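Putative fimbrial subunit (Corynebacterium diphtheriae, PDB 4HSQ) is the major pilin SpaD, which probably polymerises into the shaft of cell-surface adhesive pili, this chain holding its second and third domains. Local coordinates at residues Y23-D28 with M101-E106; R42-L47 with D123-N128; K164-E169 with W192-D197. All blocks are in the same frame, centred on the assembly; numbering follows the deposited sequence.

Contact 1 of 3, residues Y23-D28 with M101-E106; sequences YTIKAD and MSLTFE
Strands 23-28 and 101-106 run antiparallel, 4.6 Å apart between axes, with hydrogen-bonded pairs Y23-F105, I25-L103 and A27-M101 alternating with non-hydrogen-bonded pairs T24-T104 and K26-S102. The bonds come in reciprocal pairs, the shortest from M101 N to A27 O at 2.7 Å.

On the face carrying Y23, I25, L103 and F105 the packing is apolar. F105 has its CG in the crowded position between backbone N and carbonyl carbon (chi1 65°), which swings the ring back across the strand to Y23. There Y23 CB sits over one face of the phenyl as a CH-pi contact, while Y23 CD2 meets F105 CZ at 3.7 Å; the two rings cross obliquely, their planes at 46°. The I25 methyl CD1 comes in at the edge of the same phenyl, 3.8 Å from F105 CE2, and lies beside the L103 methyl CD2. This layer rests on strands 41-46 and 117-127 of the facing sheet, I25 and F105 both touching D45. The Y23 hydroxyl is bonded to that of Y21, and its ring makes a cation-pi contact with K8.

The opposite face is polar. T24 and T104 each hold OG1 anti to the carbonyl carbon, so the two hydroxyls meet across the strands at 2.8 Å. One pair along, K26 runs extended until its last torsion (chi4 -71°), which drops NZ to 2.9 Å from S102 OG.

The chemistry thus divides by face: aromatic and branched side chains close the interior of the D2 sandwich, while hydroxyls and a lysine amine tie the outer surface. K8, its NZ hydrogen-bonded to D45 OD2 with N120 nearby, is consistent with a Lys-Asn isopeptide site; burial may lower its pKa or share its proton with D45.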
ATOM      1  N   TYR A  23       3.636   2.745   8.591  1.00 10.99           N
ATOM      2  CA  TYR A  23       2.643   2.898   9.632  1.00 11.42           C
ATOM      3  C   TYR A  23       3.272   3.629  10.770  1.00 14.02           C
ATOM      4  O   TYR A  23       4.447   3.389  11.070  1.00 13.81           O
ATOM      5  CB  TYR A  23       2.092   1.562  10.144  1.00 12.50           C
ATOM      6  CG  TYR A  23       1.248   0.847   9.119  1.00 11.85           C
ATOM      7  CD1 TYR A  23       0.003   1.347   8.737  1.00 12.28           C
ATOM      8  CD2 TYR A  23       1.650  -0.377   8.593  1.00 11.76           C
ATOM      9  CE1 TYR A  23      -0.806   0.659   7.828  1.00 11.31           C
ATOM     10  CE2 TYR A  23       0.861  -1.060   7.663  1.00 11.76           C
ATOM     11  CZ  TYR A  23      -0.368  -0.545   7.301  1.00 13.46           C
ATOM     12  OH  TYR A  23      -1.133  -1.221   6.393  1.00 14.50           O
ATOM     13  N   THR A  24       2.478   4.429  11.482  1.00 11.87           N
ATOM     14  CA  THR A  24       2.971   5.074  12.694  1.00 11.27           C
ATOM     15  C   THR A  24       1.969   4.793  13.819  1.00 16.27           C
ATOM     16  O   THR A  24       0.756   4.914  13.610  1.00 17.37           O
ATOM     17  CB  THR A  24       3.247   6.590  12.505  1.00 16.58           C
ATOM     18  OG1 THR A  24       4.360   6.734  11.609  1.00 15.60           O
ATOM     19  CG2 THR A  24       3.607   7.285  13.847  1.00 13.23           C
ATOM     20  N   ILE A  25       2.485   4.410  14.989  1.00 12.36           N
ATOM     21  CA  ILE A  25       1.664   4.128  16.181  1.00 12.65           C
ATOM     22  C   ILE A  25       2.092   5.112  17.244  1.00 18.63           C
ATOM     23  O   ILE A  25       3.279   5.177  17.601  1.00 18.01           O
ATOM     24  CB  ILE A  25       1.758   2.652  16.656  1.00 15.18           C
ATOM     25  CG1 ILE A  25       1.363   1.672  15.502  1.00 16.38           C
ATOM     26  CG2 ILE A  25       0.859   2.424  17.913  1.00 16.06           C
ATOM     27  CD1 ILE A  25       2.048   0.311  15.651  1.00 20.79           C
ATOM     28  N   LYS A  26       1.124   5.882  17.744  1.00 17.95           N
ATOM     29  CA  LYS A  26       1.366   6.894  18.783  1.00 18.25           C
ATOM     30  C   LYS A  26       0.500   6.580  19.988  1.00 23.86           C
ATOM     31  O   LYS A  26      -0.680   6.201  19.853  1.00 22.81           O
ATOM     32  CB  LYS A  26       1.096   8.319  18.266  1.00 20.30           C
ATOM     33  CG  LYS A  26       2.120   8.760  17.212  1.00 33.32           C
ATOM     34  CD  LYS A  26       2.166  10.271  17.002  1.00 39.99           C
ATOM     35  CE  LYS A  26       2.987  10.665  15.783  1.00 45.91           C
ATOM     36  NZ  LYS A  26       4.457  10.452  15.967  1.00 41.30           N
ATOM     37  N   ALA A  27       1.098   6.701  21.165  1.00 20.79           N
ATOM     38  CA  ALA A  27       0.408   6.397  22.410  1.00 22.24           C
ATOM     39  C   ALA A  27       1.078   7.104  23.560  1.00 27.13           C
ATOM     40  O   ALA A  27       2.295   7.267  23.557  1.00 27.52           O
ATOM     41  CB  ALA A  27       0.425   4.892  22.654  1.00 23.25           C
ATOM     42  N   ASP A  28       0.305   7.464  24.576  1.00 23.53           N
ATOM     43  CA  ASP A  28       0.896   8.075  25.742  1.00 24.49           C
ATOM     44  C   ASP A  28       1.409   7.010  26.680  1.00 29.25           C
ATOM     45  O   ASP A  28       0.737   6.005  26.909  1.00 29.04           O
ATOM     46  CB  ASP A  28      -0.116   8.970  26.475  1.00 28.20           C
ATOM     47  CG  ASP A  28      -0.599  10.140  25.645  1.00 44.58           C
ATOM     48  OD1 ASP A  28       0.252  10.921  25.173  1.00 46.54           O
ATOM     49  OD2 ASP A  28      -1.827  10.268  25.463  1.00 52.62           O
HETATM   50  N   MSE A 101       4.827   8.256  23.184  1.00 19.83           N
HETATM   51  CA  MSE A 101       5.563   7.161  22.554  1.00 17.98           C
HETATM   52  C   MSE A 101       5.215   7.124  21.079  1.00 22.85           C
HETATM   53  O   MSE A 101       4.045   7.298  20.704  1.00 23.45           O
HETATM   54  CB  MSE A 101       5.212   5.807  23.202  1.00 19.54           C
HETATM   55  CG  MSE A 101       5.366   5.804  24.707  1.00 25.58           C
HETATM   56 SE   MSE A 101       7.162   6.250  25.224  1.00 32.11          SE
HETATM   57  CE  MSE A 101       8.162   4.815  24.350  1.00 28.24           C
ATOM     58  N   SER A 102       6.196   6.813  20.246  1.00 18.75           N
ATOM     59  CA  SER A 102       5.933   6.753  18.823  1.00 17.49           C
ATOM     60  C   SER A 102       6.712   5.635  18.197  1.00 19.49           C
ATOM     61  O   SER A 102       7.879   5.440  18.518  1.00 18.62           O
ATOM     62  CB  SER A 102       6.288   8.080  18.156  1.00 20.86           C
ATOM     63  OG  SER A 102       5.858   8.098  16.805  1.00 32.23           O
ATOM     64  N   LEU A 103       6.067   4.911  17.285  1.00 15.44           N
ATOM     65  CA  LEU A 103       6.730   3.846  16.541  1.00 14.67           C
ATOM     66  C   LEU A 103       6.396   3.999  15.083  1.00 15.96           C
ATOM     67  O   LEU A 103       5.224   3.979  14.738  1.00 16.25           O
ATOM     68  CB  LEU A 103       6.310   2.428  17.043  1.00 14.37           C
ATOM     69  CG  LEU A 103       6.632   1.245  16.084  1.00 16.42           C
ATOM     70  CD1 LEU A 103       8.156   1.003  15.978  1.00 15.22           C
ATOM     71  CD2 LEU A 103       5.895  -0.041  16.480  1.00 14.66           C
ATOM     72  N   THR A 104       7.418   4.077  14.225  1.00 13.61           N
ATOM     73  CA  THR A 104       7.204   4.101  12.779  1.00 13.62           C
ATOM     74  C   THR A 104       7.914   2.903  12.191  1.00 14.98           C
ATOM     75  O   THR A 104       9.095   2.654  12.492  1.00 14.40           O
ATOM     76  CB  THR A 104       7.681   5.426  12.115  1.00 16.70           C
ATOM     77  OG1 THR A 104       6.928   6.506  12.670  1.00 15.46           O
ATOM     78  CG2 THR A 104       7.427   5.427  10.582  1.00 14.50           C
ATOM     79  N   PHE A 105       7.207   2.161  11.335  1.00 11.01           N
ATOM     80  CA  PHE A 105       7.833   1.003  10.709  1.00  9.86           C
ATOM     81  C   PHE A 105       7.380   0.920   9.270  1.00 14.51           C
ATOM     82  O   PHE A 105       6.338   1.470   8.891  1.00 13.50           O
ATOM     83  CB  PHE A 105       7.568  -0.304  11.479  1.00 10.97           C
ATOM     84  CG  PHE A 105       6.120  -0.744  11.508  1.00 12.05           C
ATOM     85  CD1 PHE A 105       5.639  -1.663  10.585  1.00 13.23           C
ATOM     86  CD2 PHE A 105       5.268  -0.330  12.537  1.00 13.22           C
ATOM     87  CE1 PHE A 105       4.297  -2.065  10.614  1.00 14.84           C
ATOM     88  CE2 PHE A 105       3.930  -0.729  12.561  1.00 16.24           C
ATOM     89  CZ  PHE A 105       3.457  -1.599  11.608  1.00 13.35           C
ATOM     90  N   GLU A 106       8.160   0.198   8.488  1.00 11.85           N
ATOM     91  CA  GLU A 106       7.975   0.078   7.068  1.00 11.74           C
ATOM     92  C   GLU A 106       7.532  -1.304   6.657  1.00 14.13           C
ATOM     93  O   GLU A 106       8.011  -2.308   7.187  1.00 14.86           O
ATOM     94  CB  GLU A 106       9.306   0.449   6.429  1.00 12.85           C
ATOM     95  CG  GLU A 106       9.332   0.512   4.918  1.00 16.29           C
ATOM     96  CD  GLU A 106      10.763   0.679   4.451  1.00 36.35           C
ATOM     97  OE1 GLU A 106      11.326   1.779   4.643  1.00 40.12           O
ATOM     98  OE2 GLU A 106      11.344  -0.309   3.958  1.00 35.04           O
TER

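Contact 2 of 3, residues R42-L47 with D123-N128; sequences RFEDEL and DVIFNN
R42-E44 pairs antiparallel with D123-I125, four backbone bonds linking R42 to I125 and E44 to D123. The tight part is the face of F43 and V124: these two lie side by side, V124 CG1 3.7 Å from F43 CD1 and oblique to the ring, and both pack on I25 of strand 20-28 in the opposing sheet.

On the other, more solvent-accessible face, R42 leaves the backbone in the crowded position (chi1 73°) and then extends, laying its guanidinium across I125, whose CG2 methyl lies over one face toward the rim. The group is held from its edge by E44: R42 NE gives OE2 a straight bond of 2.7 Å, in the guanidinium plane but above that of the carboxylate. I125 CD1 fits beneath this ion pair, 3.6 Å from E44 CD. A water spans the far end, bonding I125 O at 2.8 Å and, weakly, R42 NH1.

E44 OE1 has a second partner in K82, and D123 OD2 stands near the same carboxylate. Two cations would offset that acidic crowding and probably keep E44 ionised, so this face is held by charge over an isoleucine, the inner one by apolar packing.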
ATOM      1  N   ARG A  42       5.415  -2.230  25.340  1.00 16.31           N
ATOM      2  CA  ARG A  42       5.605  -2.795  24.005  1.00 15.61           C
ATOM      3  C   ARG A  42       4.470  -2.392  23.054  1.00 19.09           C
ATOM      4  O   ARG A  42       3.386  -2.008  23.487  1.00 17.96           O
ATOM      5  CB  ARG A  42       5.765  -4.331  24.044  1.00 12.57           C
ATOM      6  CG  ARG A  42       4.476  -5.130  24.342  1.00 17.54           C
ATOM      7  CD  ARG A  42       4.809  -6.596  24.553  1.00 20.37           C
ATOM      8  NE  ARG A  42       3.600  -7.423  24.635  1.00 24.71           N
ATOM      9  CZ  ARG A  42       3.022  -7.803  25.771  1.00 34.32           C
ATOM     10  NH1 ARG A  42       3.518  -7.414  26.940  1.00 23.86           N
ATOM     11  NH2 ARG A  42       1.938  -8.565  25.748  1.00 25.64           N
ATOM     12  N   PHE A  43       4.763  -2.442  21.753  1.00 16.00           N
ATOM     13  CA  PHE A  43       3.788  -2.258  20.693  1.00 14.21           C
ATOM     14  C   PHE A  43       3.579  -3.582  20.064  1.00 17.64           C
ATOM     15  O   PHE A  43       4.554  -4.285  19.817  1.00 14.76           O
ATOM     16  CB  PHE A  43       4.291  -1.266  19.610  1.00 15.50           C
ATOM     17  CG  PHE A  43       4.822   0.060  20.077  1.00 16.06           C
ATOM     18  CD1 PHE A  43       4.066   1.217  19.935  1.00 17.85           C
ATOM     19  CD2 PHE A  43       6.126   0.174  20.567  1.00 18.21           C
ATOM     20  CE1 PHE A  43       4.582   2.466  20.312  1.00 18.25           C
ATOM     21  CE2 PHE A  43       6.647   1.426  20.933  1.00 20.43           C
ATOM     22  CZ  PHE A  43       5.875   2.564  20.786  1.00 17.60           C
ATOM     23  N   GLU A  44       2.328  -3.912  19.719  1.00 15.84           N
ATOM     24  CA  GLU A  44       2.013  -5.146  19.014  1.00 16.01           C
ATOM     25  C   GLU A  44       1.171  -4.805  17.826  1.00 19.30           C
ATOM     26  O   GLU A  44       0.334  -3.918  17.925  1.00 19.44           O
ATOM     27  CB  GLU A  44       1.302  -6.161  19.927  1.00 17.72           C
ATOM     28  CG  GLU A  44       2.287  -6.826  20.868  1.00 24.08           C
ATOM     29  CD  GLU A  44       1.786  -8.048  21.606  1.00 36.40           C
ATOM     30  OE1 GLU A  44       0.653  -8.496  21.322  1.00 29.45           O
ATOM     31  OE2 GLU A  44       2.527  -8.552  22.478  1.00 29.93           O
ATOM     32  N   ASP A  45       1.415  -5.461  16.690  1.00 16.50           N
ATOM     33  CA  ASP A  45       0.643  -5.183  15.487  1.00 15.56           C
ATOM     34  C   ASP A  45       0.559  -6.426  14.625  1.00 19.02           C
ATOM     35  O   ASP A  45       1.584  -6.909  14.111  1.00 17.44           O
ATOM     36  CB  ASP A  45       1.272  -4.005  14.705  1.00 16.06           C
ATOM     37  CG  ASP A  45       0.382  -3.438  13.605  1.00 15.72           C
ATOM     38  OD1 ASP A  45      -0.272  -4.232  12.909  1.00 17.36           O
ATOM     39  OD2 ASP A  45       0.477  -2.218  13.332  1.00 17.05           O
ATOM     40  N   GLU A  46      -0.674  -6.945  14.475  1.00 16.24           N
ATOM     41  CA  GLU A  46      -0.988  -8.117  13.647  1.00 17.24           C
ATOM     42  C   GLU A  46      -1.068  -7.654  12.229  1.00 19.79           C
ATOM     43  O   GLU A  46      -2.045  -7.020  11.812  1.00 19.91           O
ATOM     44  CB  GLU A  46      -2.314  -8.771  14.073  1.00 18.69           C
ATOM     45  CG  GLU A  46      -2.270  -9.410  15.454  1.00 33.13           C
ATOM     46  CD  GLU A  46      -3.596 -10.025  15.854  1.00 64.77           C
ATOM     47  OE1 GLU A  46      -3.976 -11.057  15.255  1.00 71.05           O
ATOM     48  OE2 GLU A  46      -4.278  -9.447  16.732  1.00 59.25           O
ATOM     49  N   LEU A  47      -0.006  -7.879  11.501  1.00 15.56           N
ATOM     50  CA  LEU A  47       0.021  -7.393  10.140  1.00 14.26           C
ATOM     51  C   LEU A  47      -0.755  -8.287   9.234  1.00 16.36           C
ATOM     52  O   LEU A  47      -0.647  -9.517   9.321  1.00 14.60           O
ATOM     53  CB  LEU A  47       1.467  -7.290   9.642  1.00 13.19           C
ATOM     54  CG  LEU A  47       2.372  -6.348  10.440  1.00 17.44           C
ATOM     55  CD1 LEU A  47       3.793  -6.442   9.922  1.00 18.40           C
ATOM     56  CD2 LEU A  47       1.855  -4.895  10.374  1.00 17.22           C
ATOM     57  N   ASP A 123      -1.860  -2.407  19.146  1.00 18.92           N
ATOM     58  CA  ASP A 123      -2.028  -2.351  20.588  1.00 20.26           C
ATOM     59  C   ASP A 123      -0.732  -1.857  21.220  1.00 24.53           C
ATOM     60  O   ASP A 123       0.355  -2.166  20.726  1.00 22.19           O
ATOM     61  CB  ASP A 123      -2.351  -3.756  21.153  1.00 23.34           C
ATOM     62  CG  ASP A 123      -3.354  -4.601  20.390  1.00 43.89           C
ATOM     63  OD1 ASP A 123      -4.532  -4.219  20.345  1.00 46.74           O
ATOM     64  OD2 ASP A 123      -2.958  -5.670  19.865  1.00 54.58           O
ATOM     65  N   VAL A 124      -0.843  -1.129  22.323  1.00 21.05           N
ATOM     66  CA  VAL A 124       0.284  -0.768  23.156  1.00 21.71           C
ATOM     67  C   VAL A 124      -0.039  -1.442  24.496  1.00 24.15           C
ATOM     68  O   VAL A 124      -1.184  -1.381  24.964  1.00 24.36           O
ATOM     69  CB  VAL A 124       0.661   0.736  23.241  1.00 27.47           C
ATOM     70  CG1 VAL A 124       0.853   1.336  21.846  1.00 27.37           C
ATOM     71  CG2 VAL A 124      -0.349   1.536  24.046  1.00 27.99           C
ATOM     72  N   ILE A 125       0.894  -2.219  25.000  1.00 19.56           N
ATOM     73  CA  ILE A 125       0.708  -3.004  26.226  1.00 19.11           C
ATOM     74  C   ILE A 125       1.826  -2.619  27.179  1.00 22.91           C
ATOM     75  O   ILE A 125       3.015  -2.694  26.834  1.00 21.08           O
ATOM     76  CB  ILE A 125       0.655  -4.543  25.917  1.00 22.34           C
ATOM     77  CG1 ILE A 125      -0.390  -4.847  24.794  1.00 22.10           C
ATOM     78  CG2 ILE A 125       0.326  -5.356  27.194  1.00 24.85           C
ATOM     79  CD1 ILE A 125      -0.211  -6.168  24.010  1.00 31.81           C
ATOM     80  N   PHE A 126       1.448  -2.192  28.396  1.00 19.82           N
ATOM     81  CA  PHE A 126       2.460  -1.794  29.364  1.00 19.17           C
ATOM     82  C   PHE A 126       2.032  -2.103  30.789  1.00 25.35           C
ATOM     83  O   PHE A 126       0.856  -2.324  31.049  1.00 25.67           O
ATOM     84  CB  PHE A 126       2.743  -0.283  29.226  1.00 20.44           C
ATOM     85  CG  PHE A 126       1.536   0.616  29.420  1.00 22.01           C
ATOM     86  CD1 PHE A 126       1.149   1.026  30.693  1.00 25.46           C
ATOM     87  CD2 PHE A 126       0.838   1.116  28.326  1.00 24.57           C
ATOM     88  CE1 PHE A 126       0.046   1.867  30.870  1.00 26.53           C
ATOM     89  CE2 PHE A 126      -0.244   1.986  28.502  1.00 27.55           C
ATOM     90  CZ  PHE A 126      -0.634   2.353  29.775  1.00 25.50           C
ATOM     91  N   ASN A 127       2.989  -2.052  31.716  1.00 23.36           N
ATOM     92  CA  ASN A 127       2.706  -2.201  33.138  1.00 23.16           C
ATOM     93  C   ASN A 127       2.528  -0.809  33.709  1.00 26.73           C
ATOM     94  O   ASN A 127       3.377   0.049  33.485  1.00 26.54           O
ATOM     95  CB  ASN A 127       3.842  -2.948  33.857  1.00 25.14           C
ATOM     96  CG  ASN A 127       3.937  -4.427  33.532  1.00 51.00           C
ATOM     97  OD1 ASN A 127       3.022  -5.038  32.973  1.00 42.97           O
ATOM     98  ND2 ASN A 127       5.056  -5.042  33.894  1.00 47.46           N
ATOM     99  N   ASN A 128       1.393  -0.553  34.366  1.00 24.13           N
ATOM    100  CA  ASN A 128       1.160   0.743  35.017  1.00 23.65           C
ATOM    101  C   ASN A 128       2.017   0.760  36.291  1.00 29.09           C
ATOM    102  O   ASN A 128       1.794  -0.076  37.166  1.00 29.54           O
ATOM    103  CB  ASN A 128      -0.329   0.943  35.314  1.00 24.69           C
ATOM    104  CG  ASN A 128      -0.653   2.354  35.742  1.00 40.28           C
ATOM    105  OD1 ASN A 128      -0.042   2.903  36.652  1.00 33.40           O
ATOM    106  ND2 ASN A 128      -1.594   2.985  35.067  1.00 34.03           N
TER
HETATM  107  O   HOH W   1       4.451  -4.739  27.992  1.00 20.02           O

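Contact 3 of 3, residues K164-E169 with W192-D197; sequences KGAEFE and WTTGDD
An edge strand of the prealbumin-like domain D3 is the subject here: the short strand 192-193 pairs antiparallel with the start of strand 167-173, and the pairing carries on into the loops on the K164 and D196 side.

In the regular part, F168 N reaches W192 O at 2.9 Å and W192 N returns the bond to F168 O. The W192 indole stands with its edge toward the F168 carbonyl, CE3 lying 3.6 Å from F168 O, while its ring meets F200 of strand 199-206 with planes about 20° apart. E167 and T193, on the other face, run side by side, E167 CG touching T193 OG1 at 3.4 Å.

T194 dominates the loop end. Its OG1 takes the crowded position between backbone N and carbonyl carbon, turned toward the 164-169 segment, where it accepts a bond from A166 N at 3.0 Å and bonds L163 O as well. T194 N binds A166 O, and T194 O receives G165 N almost dead straight (179°), though the donor stands above the carbonyl plane. With phi of G165 at 91°, a side chain here would collide with the carbonyl oxygen of K164, a clash that glycine avoids.

Below this pairing lies the transthyretin-like sandwich of a CnaB-type domain. A166, F168 and T194 all touch K153 of strand 142-155, and F168 also packs on E227, the glutamate of an LKETKAPAGY sequence that matches the pilin E-box; a lysine and a glutamate so placed are consistent with the isopeptide site of such domains.

At the outer end K164 stretches fully extended alongside D196. Its CB crowds G195 O at 3.1 Å, and NZ makes a salt bridge with D196 OD1, weak as a hydrogen bond at 3.2 Å, between two exposed side chains.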
ATOM      1  N   LYS A 164      -2.016 -10.441 -28.895  1.00 20.22           N
ATOM      2  CA  LYS A 164      -0.778 -10.694 -28.161  1.00 20.26           C
ATOM      3  C   LYS A 164       0.291  -9.744 -28.688  1.00 22.55           C
ATOM      4  O   LYS A 164       0.243  -9.339 -29.862  1.00 21.47           O
ATOM      5  CB  LYS A 164      -0.361 -12.170 -28.381  1.00 24.35           C
ATOM      6  CG  LYS A 164       0.972 -12.581 -27.760  1.00 41.21           C
ATOM      7  CD  LYS A 164       1.446 -13.920 -28.325  1.00 54.27           C
ATOM      8  CE  LYS A 164       2.673 -14.465 -27.634  1.00 64.58           C
ATOM      9  NZ  LYS A 164       3.098 -15.767 -28.226  1.00 72.38           N
ATOM     10  N   GLY A 165       1.253  -9.410 -27.831  1.00 18.94           N
ATOM     11  CA  GLY A 165       2.413  -8.628 -28.238  1.00 18.93           C
ATOM     12  C   GLY A 165       2.335  -7.128 -28.112  1.00 21.27           C
ATOM     13  O   GLY A 165       3.289  -6.446 -28.490  1.00 20.93           O
ATOM     14  N   ALA A 166       1.221  -6.579 -27.606  1.00 18.07           N
ATOM     15  CA  ALA A 166       1.160  -5.120 -27.442  1.00 16.19           C
ATOM     16  C   ALA A 166       1.933  -4.767 -26.194  1.00 20.41           C
ATOM     17  O   ALA A 166       1.772  -5.452 -25.174  1.00 20.95           O
ATOM     18  CB  ALA A 166      -0.289  -4.639 -27.347  1.00 16.37           C
ATOM     19  N   GLU A 167       2.760  -3.705 -26.253  1.00 16.38           N
ATOM     20  CA  GLU A 167       3.575  -3.308 -25.111  1.00 15.44           C
ATOM     21  C   GLU A 167       3.128  -1.981 -24.540  1.00 16.50           C
ATOM     22  O   GLU A 167       2.821  -1.046 -25.281  1.00 13.43           O
ATOM     23  CB  GLU A 167       5.066  -3.266 -25.465  1.00 16.08           C
ATOM     24  CG  GLU A 167       5.637  -4.656 -25.708  1.00 21.61           C
ATOM     25  CD  GLU A 167       7.057  -4.725 -26.239  1.00 34.45           C
ATOM     26  OE1 GLU A 167       7.727  -3.672 -26.348  1.00 24.68           O
ATOM     27  OE2 GLU A 167       7.501  -5.852 -26.547  1.00 27.69           O
ATOM     28  N   PHE A 168       3.095  -1.918 -23.201  1.00 13.81           N
ATOM     29  CA  PHE A 168       2.628  -0.746 -22.486  1.00 14.30           C
ATOM     30  C   PHE A 168       3.536  -0.330 -21.347  1.00 17.13           C
ATOM     31  O   PHE A 168       4.094  -1.177 -20.642  1.00 15.71           O
ATOM     32  CB  PHE A 168       1.237  -1.032 -21.882  1.00 15.05           C
ATOM     33  CG  PHE A 168       0.099  -1.097 -22.882  1.00 15.46           C
ATOM     34  CD1 PHE A 168      -0.714   0.011 -23.108  1.00 18.58           C
ATOM     35  CD2 PHE A 168      -0.175  -2.271 -23.573  1.00 13.63           C
ATOM     36  CE1 PHE A 168      -1.796  -0.066 -24.006  1.00 19.17           C
ATOM     37  CE2 PHE A 168      -1.236  -2.340 -24.484  1.00 15.34           C
ATOM     38  CZ  PHE A 168      -2.041  -1.241 -24.692  1.00 15.66           C
ATOM     39  N   GLU A 169       3.547   0.984 -21.094  1.00 13.33           N
ATOM     40  CA  GLU A 169       4.138   1.582 -19.903  1.00 13.91           C
ATOM     41  C   GLU A 169       3.004   2.177 -19.059  1.00 16.50           C
ATOM     42  O   GLU A 169       1.922   2.440 -19.586  1.00 14.63           O
ATOM     43  CB  GLU A 169       5.136   2.682 -20.277  1.00 15.35           C
ATOM     44  CG  GLU A 169       6.410   2.142 -20.885  1.00 22.18           C
ATOM     45  CD  GLU A 169       7.320   3.266 -21.317  1.00 28.85           C
ATOM     46  OE1 GLU A 169       6.803   4.349 -21.687  1.00 23.07           O
ATOM     47  OE2 GLU A 169       8.554   3.059 -21.296  1.00 28.17           O
ATOM     48  N   TRP A 192       4.855  -3.882 -19.713  1.00 14.33           N
ATOM     49  CA  TRP A 192       4.014  -5.085 -19.746  1.00 14.30           C
ATOM     50  C   TRP A 192       3.625  -5.424 -21.176  1.00 17.44           C
ATOM     51  O   TRP A 192       3.504  -4.524 -22.000  1.00 16.75           O
ATOM     52  CB  TRP A 192       2.746  -4.894 -18.902  1.00 13.24           C
ATOM     53  CG  TRP A 192       3.025  -4.699 -17.445  1.00 13.94           C
ATOM     54  CD1 TRP A 192       2.996  -5.651 -16.470  1.00 16.65           C
ATOM     55  CD2 TRP A 192       3.436  -3.477 -16.808  1.00 13.99           C
ATOM     56  NE1 TRP A 192       3.372  -5.104 -15.266  1.00 16.70           N
ATOM     57  CE2 TRP A 192       3.637  -3.766 -15.441  1.00 17.99           C
ATOM     58  CE3 TRP A 192       3.615  -2.153 -17.257  1.00 15.53           C
ATOM     59  CZ2 TRP A 192       3.990  -2.779 -14.506  1.00 17.35           C
ATOM     60  CZ3 TRP A 192       3.994  -1.175 -16.334  1.00 17.10           C
ATOM     61  CH2 TRP A 192       4.219  -1.502 -14.987  1.00 17.64           C
ATOM     62  N   THR A 193       3.485  -6.728 -21.472  1.00 14.75           N
ATOM     63  CA  THR A 193       3.133  -7.196 -22.822  1.00 14.59           C
ATOM     64  C   THR A 193       1.868  -8.037 -22.762  1.00 16.95           C
ATOM     65  O   THR A 193       1.730  -8.838 -21.852  1.00 15.37           O
ATOM     66  CB  THR A 193       4.305  -7.983 -23.453  1.00 23.17           C
ATOM     67  OG1 THR A 193       5.469  -7.160 -23.382  1.00 31.83           O
ATOM     68  CG2 THR A 193       4.061  -8.313 -24.936  1.00 17.59           C
ATOM     69  N   THR A 194       0.946  -7.865 -23.727  1.00 15.09           N
ATOM     70  CA  THR A 194      -0.253  -8.696 -23.733  1.00 16.37           C
ATOM     71  C   THR A 194       0.157 -10.136 -24.149  1.00 22.63           C
ATOM     72  O   THR A 194       1.023 -10.309 -25.017  1.00 21.50           O
ATOM     73  CB  THR A 194      -1.358  -8.103 -24.602  1.00 19.14           C
ATOM     74  OG1 THR A 194      -0.904  -7.988 -25.958  1.00 17.18           O
ATOM     75  CG2 THR A 194      -1.849  -6.739 -24.066  1.00 16.13           C
ATOM     76  N   GLY A 195      -0.385 -11.116 -23.440  1.00 19.97           N
ATOM     77  CA  GLY A 195      -0.109 -12.533 -23.681  1.00 21.04           C
ATOM     78  C   GLY A 195      -1.006 -13.129 -24.749  1.00 25.85           C
ATOM     79  O   GLY A 195      -1.625 -12.388 -25.518  1.00 21.76           O
ATOM     80  N   ASP A 196      -1.114 -14.480 -24.785  1.00 26.03           N
ATOM     81  CA  ASP A 196      -1.893 -15.199 -25.812  1.00 27.11           C
ATOM     82  C   ASP A 196      -3.393 -14.859 -25.783  1.00 29.98           C
ATOM     83  O   ASP A 196      -4.037 -14.879 -26.835  1.00 30.45           O
ATOM     84  CB  ASP A 196      -1.695 -16.726 -25.687  1.00 29.83           C
ATOM     85  CG  ASP A 196      -0.257 -17.194 -25.911  1.00 47.45           C
ATOM     86  OD1 ASP A 196       0.333 -16.835 -26.956  1.00 48.31           O
ATOM     87  OD2 ASP A 196       0.257 -17.963 -25.068  1.00 56.11           O
ATOM     88  N   ASP A 197      -3.938 -14.518 -24.596  1.00 23.90           N
ATOM     89  CA  ASP A 197      -5.330 -14.117 -24.457  1.00 22.90           C
ATOM     90  C   ASP A 197      -5.513 -12.590 -24.653  1.00 23.83           C
ATOM     91  O   ASP A 197      -6.590 -12.066 -24.377  1.00 21.56           O
ATOM     92  CB  ASP A 197      -5.872 -14.553 -23.084  1.00 24.70           C
ATOM     93  CG  ASP A 197      -5.230 -13.924 -21.852  1.00 31.61           C
ATOM     94  OD1 ASP A 197      -4.261 -13.140 -22.009  1.00 30.10           O
ATOM     95  OD2 ASP A 197      -5.729 -14.175 -20.731  1.00 38.11           O
TER

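Contacts 1 and 2 belong to the two facing sheets of D2, their centres 11 Å apart, and they interleave along the chain, since strands 20-28 and 41-46 follow each other, as do 100-109 and 117-127. They share one core: L103 CB meets F43 CE1, and A27 CB meets V124 CG1, each at 3.7 Å. Contact 1 is the more buried; contact 2 turns an ion pair outward. Contact 3 stands apart in D3, its centre 42 Å from that of contact 1, at a sheet margin: backbone bonds and the T194 hydroxyl join its segments, W192 and F168 pack mainly on other strands, and its lysine-aspartate pair is looser than the arginine-glutamate pair of contact 2.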